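Local atomic coordinates of myosin-17 (Arabidopsis thaliana, PDB entry 7KFL), a protein that probably moves cargo along actin filaments as a plant class XI myosin, recognising that cargo through its globular tail domain. Residues 84-97 and 143-156. Residues are numbered along the deposited sequence; the frame is centred on the assembly and turned at random.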
# COMPACT_ATOMS: atom_id res chain seq x y z
N LEU A 84 -9.40 -11.56 -13.12
CA LEU A 84 -10.81 -11.65 -13.58
C LEU A 84 -11.25 -10.29 -14.14
O LEU A 84 -11.85 -10.28 -15.23
CB LEU A 84 -11.73 -12.10 -12.44
CG LEU A 84 -13.19 -12.32 -12.83
CD1 LEU A 84 -13.32 -13.03 -14.17
CD2 LEU A 84 -13.93 -13.09 -11.75
N LEU A 85 -10.96 -9.20 -13.42
CA LEU A 85 -11.31 -7.81 -13.83
C LEU A 85 -10.58 -7.46 -15.14
O LEU A 85 -11.20 -6.78 -15.98
CB LEU A 85 -10.96 -6.83 -12.71
CG LEU A 85 -12.03 -6.70 -11.62
CD1 LEU A 85 -11.45 -6.08 -10.36
CD2 LEU A 85 -13.21 -5.88 -12.12
N LEU A 86 -9.33 -7.89 -15.29
CA LEU A 86 -8.51 -7.69 -16.51
C LEU A 86 -9.24 -8.31 -17.71
O LEU A 86 -9.32 -7.65 -18.76
CB LEU A 86 -7.12 -8.31 -16.29
CG LEU A 86 -6.08 -8.14 -17.41
CD1 LEU A 86 -5.95 -9.41 -18.24
CD2 LEU A 86 -6.37 -6.95 -18.31
N LEU A 87 -9.77 -9.53 -17.55
CA LEU A 87 -10.53 -10.27 -18.59
C LEU A 87 -11.84 -9.52 -18.88
O LEU A 87 -12.12 -9.26 -20.07
CB LEU A 87 -10.79 -11.70 -18.12
CG LEU A 87 -9.56 -12.56 -17.87
CD1 LEU A 87 -9.90 -13.77 -17.01
CD2 LEU A 87 -8.92 -13.00 -19.18
N LEU A 88 -12.60 -9.19 -17.83
CA LEU A 88 -13.88 -8.43 -17.91
C LEU A 88 -13.65 -7.08 -18.60
O LEU A 88 -14.49 -6.70 -19.43
CB LEU A 88 -14.44 -8.22 -16.50
CG LEU A 88 -14.93 -9.47 -15.77
CD1 LEU A 88 -15.63 -9.10 -14.47
CD2 LEU A 88 -15.85 -10.31 -16.64
N GLN A 89 -12.56 -6.38 -18.27
CA GLN A 89 -12.20 -5.04 -18.81
C GLN A 89 -12.02 -5.13 -20.33
O GLN A 89 -12.41 -4.16 -21.01
CB GLN A 89 -10.93 -4.52 -18.14
CG GLN A 89 -10.41 -3.21 -18.73
CD GLN A 89 -11.33 -2.04 -18.49
OE1 GLN A 89 -12.13 -2.03 -17.55
NE2 GLN A 89 -11.22 -1.02 -19.33
N ARG A 90 -11.45 -6.23 -20.84
CA ARG A 90 -11.11 -6.42 -22.27
C ARG A 90 -12.24 -7.16 -23.01
O ARG A 90 -12.10 -7.34 -24.23
CB ARG A 90 -9.80 -7.20 -22.40
CG ARG A 90 -8.57 -6.46 -21.91
CD ARG A 90 -7.30 -7.28 -22.09
NE ARG A 90 -6.12 -6.64 -21.52
CZ ARG A 90 -4.90 -7.19 -21.46
NH1 ARG A 90 -4.69 -8.41 -21.94
NH2 ARG A 90 -3.90 -6.52 -20.92
N THR A 91 -13.31 -7.55 -22.31
CA THR A 91 -14.42 -8.39 -22.84
C THR A 91 -15.72 -7.58 -22.91
O THR A 91 -16.20 -7.34 -24.04
CB THR A 91 -14.59 -9.66 -22.00
OG1 THR A 91 -13.38 -10.42 -22.12
CG2 THR A 91 -15.77 -10.51 -22.43
N LEU A 92 -16.27 -7.19 -21.76
CA LEU A 92 -17.61 -6.56 -21.63
C LEU A 92 -17.65 -5.22 -22.37
O LEU A 92 -16.89 -4.31 -21.98
CB LEU A 92 -17.95 -6.36 -20.15
CG LEU A 92 -17.86 -7.59 -19.24
CD1 LEU A 92 -18.63 -7.35 -17.95
CD2 LEU A 92 -18.36 -8.85 -19.93
N LYS A 93 -18.48 -5.12 -23.41
CA LYS A 93 -18.88 -3.84 -24.06
C LYS A 93 -20.09 -3.27 -23.31
O LYS A 93 -21.03 -4.04 -23.05
CB LYS A 93 -19.24 -4.05 -25.54
CG LYS A 93 -18.07 -4.10 -26.52
CD LYS A 93 -18.51 -4.41 -27.94
CE LYS A 93 -17.37 -4.54 -28.94
NZ LYS A 93 -17.23 -3.34 -29.79
N ALA A 94 -20.05 -1.97 -22.98
CA ALA A 94 -21.09 -1.27 -22.19
C ALA A 94 -22.37 -1.12 -23.03
O ALA A 94 -22.26 -0.88 -24.25
CB ALA A 94 -20.58 0.08 -21.73
N THR A 95 -23.53 -1.27 -22.39
CA THR A 95 -24.88 -1.15 -23.00
C THR A 95 -25.78 -0.28 -22.11
O THR A 95 -25.47 -0.15 -20.91
CB THR A 95 -25.51 -2.53 -23.25
OG1 THR A 95 -25.72 -3.17 -21.99
CG2 THR A 95 -24.67 -3.41 -24.14
N GLY A 96 -26.84 0.28 -22.69
CA GLY A 96 -27.83 1.12 -21.98
C GLY A 96 -27.26 2.47 -21.60
O GLY A 96 -26.65 3.12 -22.48
N ALA A 97 -27.43 2.87 -20.34
CA ALA A 97 -27.05 4.19 -19.79
C ALA A 97 -25.60 4.54 -20.19
O ALA A 97 -25.39 5.65 -20.69
CB ALA A 97 -27.22 4.19 -18.29
N LEU A 143 -9.36 -13.42 -26.38
CA LEU A 143 -10.54 -12.68 -25.83
C LEU A 143 -11.33 -12.04 -26.98
O LEU A 143 -10.70 -11.40 -27.84
CB LEU A 143 -10.06 -11.61 -24.84
CG LEU A 143 -9.28 -12.11 -23.62
CD1 LEU A 143 -8.92 -10.95 -22.71
CD2 LEU A 143 -10.07 -13.16 -22.85
N ARG A 144 -12.65 -12.21 -26.97
CA ARG A 144 -13.60 -11.62 -27.95
C ARG A 144 -14.67 -10.83 -27.19
O ARG A 144 -15.18 -11.35 -26.17
CB ARG A 144 -14.20 -12.71 -28.85
CG ARG A 144 -14.95 -13.80 -28.10
CD ARG A 144 -15.21 -15.03 -28.96
NE ARG A 144 -15.58 -16.18 -28.15
CZ ARG A 144 -16.78 -16.37 -27.58
NH1 ARG A 144 -17.74 -15.48 -27.73
NH2 ARG A 144 -16.99 -17.46 -26.86
N GLN A 145 -14.98 -9.61 -27.65
CA GLN A 145 -15.91 -8.66 -27.00
C GLN A 145 -17.33 -9.23 -27.02
O GLN A 145 -17.72 -9.78 -28.07
CB GLN A 145 -15.87 -7.30 -27.70
CG GLN A 145 -14.52 -6.61 -27.66
CD GLN A 145 -14.45 -5.52 -26.61
OE1 GLN A 145 -14.75 -4.36 -26.87
NE2 GLN A 145 -14.04 -5.89 -25.40
N VAL A 146 -18.06 -9.11 -25.91
CA VAL A 146 -19.51 -9.44 -25.80
C VAL A 146 -20.22 -8.19 -25.25
O VAL A 146 -19.69 -7.58 -24.31
CB VAL A 146 -19.76 -10.68 -24.92
CG1 VAL A 146 -18.75 -11.78 -25.20
CG2 VAL A 146 -19.79 -10.36 -23.43
N GLU A 147 -21.36 -7.81 -25.84
CA GLU A 147 -22.20 -6.69 -25.35
C GLU A 147 -22.87 -7.15 -24.05
O GLU A 147 -23.88 -7.87 -24.13
CB GLU A 147 -23.20 -6.24 -26.42
CG GLU A 147 -22.54 -5.55 -27.61
CD GLU A 147 -23.48 -4.75 -28.50
OE1 GLU A 147 -24.09 -3.79 -27.99
OE2 GLU A 147 -23.60 -5.08 -29.70
N ALA A 148 -22.29 -6.76 -22.91
CA ALA A 148 -22.69 -7.19 -21.55
C ALA A 148 -24.06 -6.60 -21.21
O ALA A 148 -24.28 -5.40 -21.46
CB ALA A 148 -21.65 -6.75 -20.56
N LYS A 149 -24.95 -7.43 -20.65
CA LYS A 149 -26.27 -7.01 -20.09
C LYS A 149 -26.05 -6.50 -18.66
O LYS A 149 -24.91 -6.56 -18.19
CB LYS A 149 -27.26 -8.16 -20.18
CG LYS A 149 -27.60 -8.63 -21.59
CD LYS A 149 -28.20 -7.55 -22.48
CE LYS A 149 -28.51 -8.04 -23.87
NZ LYS A 149 -27.29 -8.15 -24.70
N TYR A 150 -27.11 -6.01 -18.02
CA TYR A 150 -27.05 -5.20 -16.77
C TYR A 150 -26.49 -6.01 -15.61
O TYR A 150 -25.71 -5.48 -14.82
CB TYR A 150 -28.41 -4.56 -16.47
CG TYR A 150 -28.85 -3.54 -17.49
CD1 TYR A 150 -27.94 -2.68 -18.10
CD2 TYR A 150 -30.19 -3.41 -17.84
CE1 TYR A 150 -28.34 -1.74 -19.03
CE2 TYR A 150 -30.60 -2.48 -18.78
CZ TYR A 150 -29.67 -1.64 -19.37
OH TYR A 150 -30.06 -0.71 -20.29
N PRO A 151 -26.85 -7.31 -15.44
CA PRO A 151 -26.25 -8.12 -14.37
C PRO A 151 -24.71 -8.16 -14.43
O PRO A 151 -24.09 -8.12 -13.38
CB PRO A 151 -26.83 -9.52 -14.61
CG PRO A 151 -28.13 -9.26 -15.34
CD PRO A 151 -27.85 -8.06 -16.22
N ALA A 152 -24.16 -8.23 -15.64
CA ALA A 152 -22.71 -8.37 -15.92
C ALA A 152 -21.97 -7.06 -15.65
O ALA A 152 -20.84 -7.12 -15.13
CB ALA A 152 -22.50 -8.84 -17.34
N LEU A 153 -22.56 -5.92 -16.01
CA LEU A 153 -21.96 -4.57 -15.82
C LEU A 153 -21.92 -4.23 -14.32
O LEU A 153 -20.93 -3.60 -13.89
CB LEU A 153 -22.76 -3.52 -16.60
CG LEU A 153 -22.78 -3.69 -18.12
CD1 LEU A 153 -23.74 -2.70 -18.75
CD2 LEU A 153 -21.38 -3.53 -18.70
N LEU A 154 -22.95 -4.63 -13.57
CA LEU A 154 -23.03 -4.47 -12.10
C LEU A 154 -21.93 -5.32 -11.44
O LEU A 154 -21.35 -4.85 -10.44
CB LEU A 154 -24.41 -4.90 -11.59
CG LEU A 154 -24.64 -4.75 -10.09
CD1 LEU A 154 -24.61 -3.29 -9.67
CD2 LEU A 154 -25.94 -5.40 -9.66
N PHE A 155 -21.68 -6.51 -11.99
CA PHE A 155 -20.69 -7.49 -11.46
C PHE A 155 -19.28 -6.91 -11.57
O PHE A 155 -18.52 -7.01 -10.58
CB PHE A 155 -20.79 -8.83 -12.20
CG PHE A 155 -19.73 -9.82 -11.80
CD1 PHE A 155 -19.70 -10.34 -10.52
CD2 PHE A 155 -18.76 -10.23 -12.70
CE1 PHE A 155 -18.72 -11.26 -10.15
CE2 PHE A 155 -17.78 -11.14 -12.33
CZ PHE A 155 -17.77 -11.66 -11.06
N LYS A 156 -18.92 -6.34 -12.73
CA LYS A 156 -17.61 -5.69 -12.96
C LYS A 156 -17.41 -4.58 -11.91
O LYS A 156 -16.32 -4.50 -11.33
CB LYS A 156 -17.51 -5.14 -14.38
CG LYS A 156 -16.28 -4.29 -14.66
CD LYS A 156 -15.91 -4.20 -16.12
CE LYS A 156 -15.11 -2.96 -16.46
NZ LYS A 156 -15.98 -1.76 -16.56
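Leu92 and Lys93 pair with Val146 and Glu147 as a two-stranded parallel sheet. Lys93 N donates to Val146 O at 2.9 Å, almost straight at 175°. Ala148 N reaches Lys93 O, and Val146 N makes a longer bond to Thr91 O. Leu92 and Val146 share one face of the sheet, and Leu92 reaches the start of helix 150-186. Its CB lies 3.7 Å from Ala148 CB, and CG stays near the same methyl. CD1 then passes on to Ala152 O at 3.6 Å, while CD2 lies between Ala148 CB and Val146 CG2. Phe46 adds to this cluster. One turn back, in helix 71-89, Leu88 CD1 meets Phe155 CE2 at 3.7 Å, the two side chains crossing at about a right angle. Thr95 OG1 sits between its own backbone N and carbonyl carbon (chi1 64°), which turns it to Ala148 O, 2.7 Å away in the carbonyl plane. A valine here would probably leave Ala148 O without this hydroxyl donor and weaken the tie just past the strands. Gln145 NE2 adds a weak bond to Arg90 O. Main-chain pairing and an apolar face of Leu92 and Val146, with Lys93 and Glu147 on the other face, thus join the end of helix 71-89 to the start of helix 150-186.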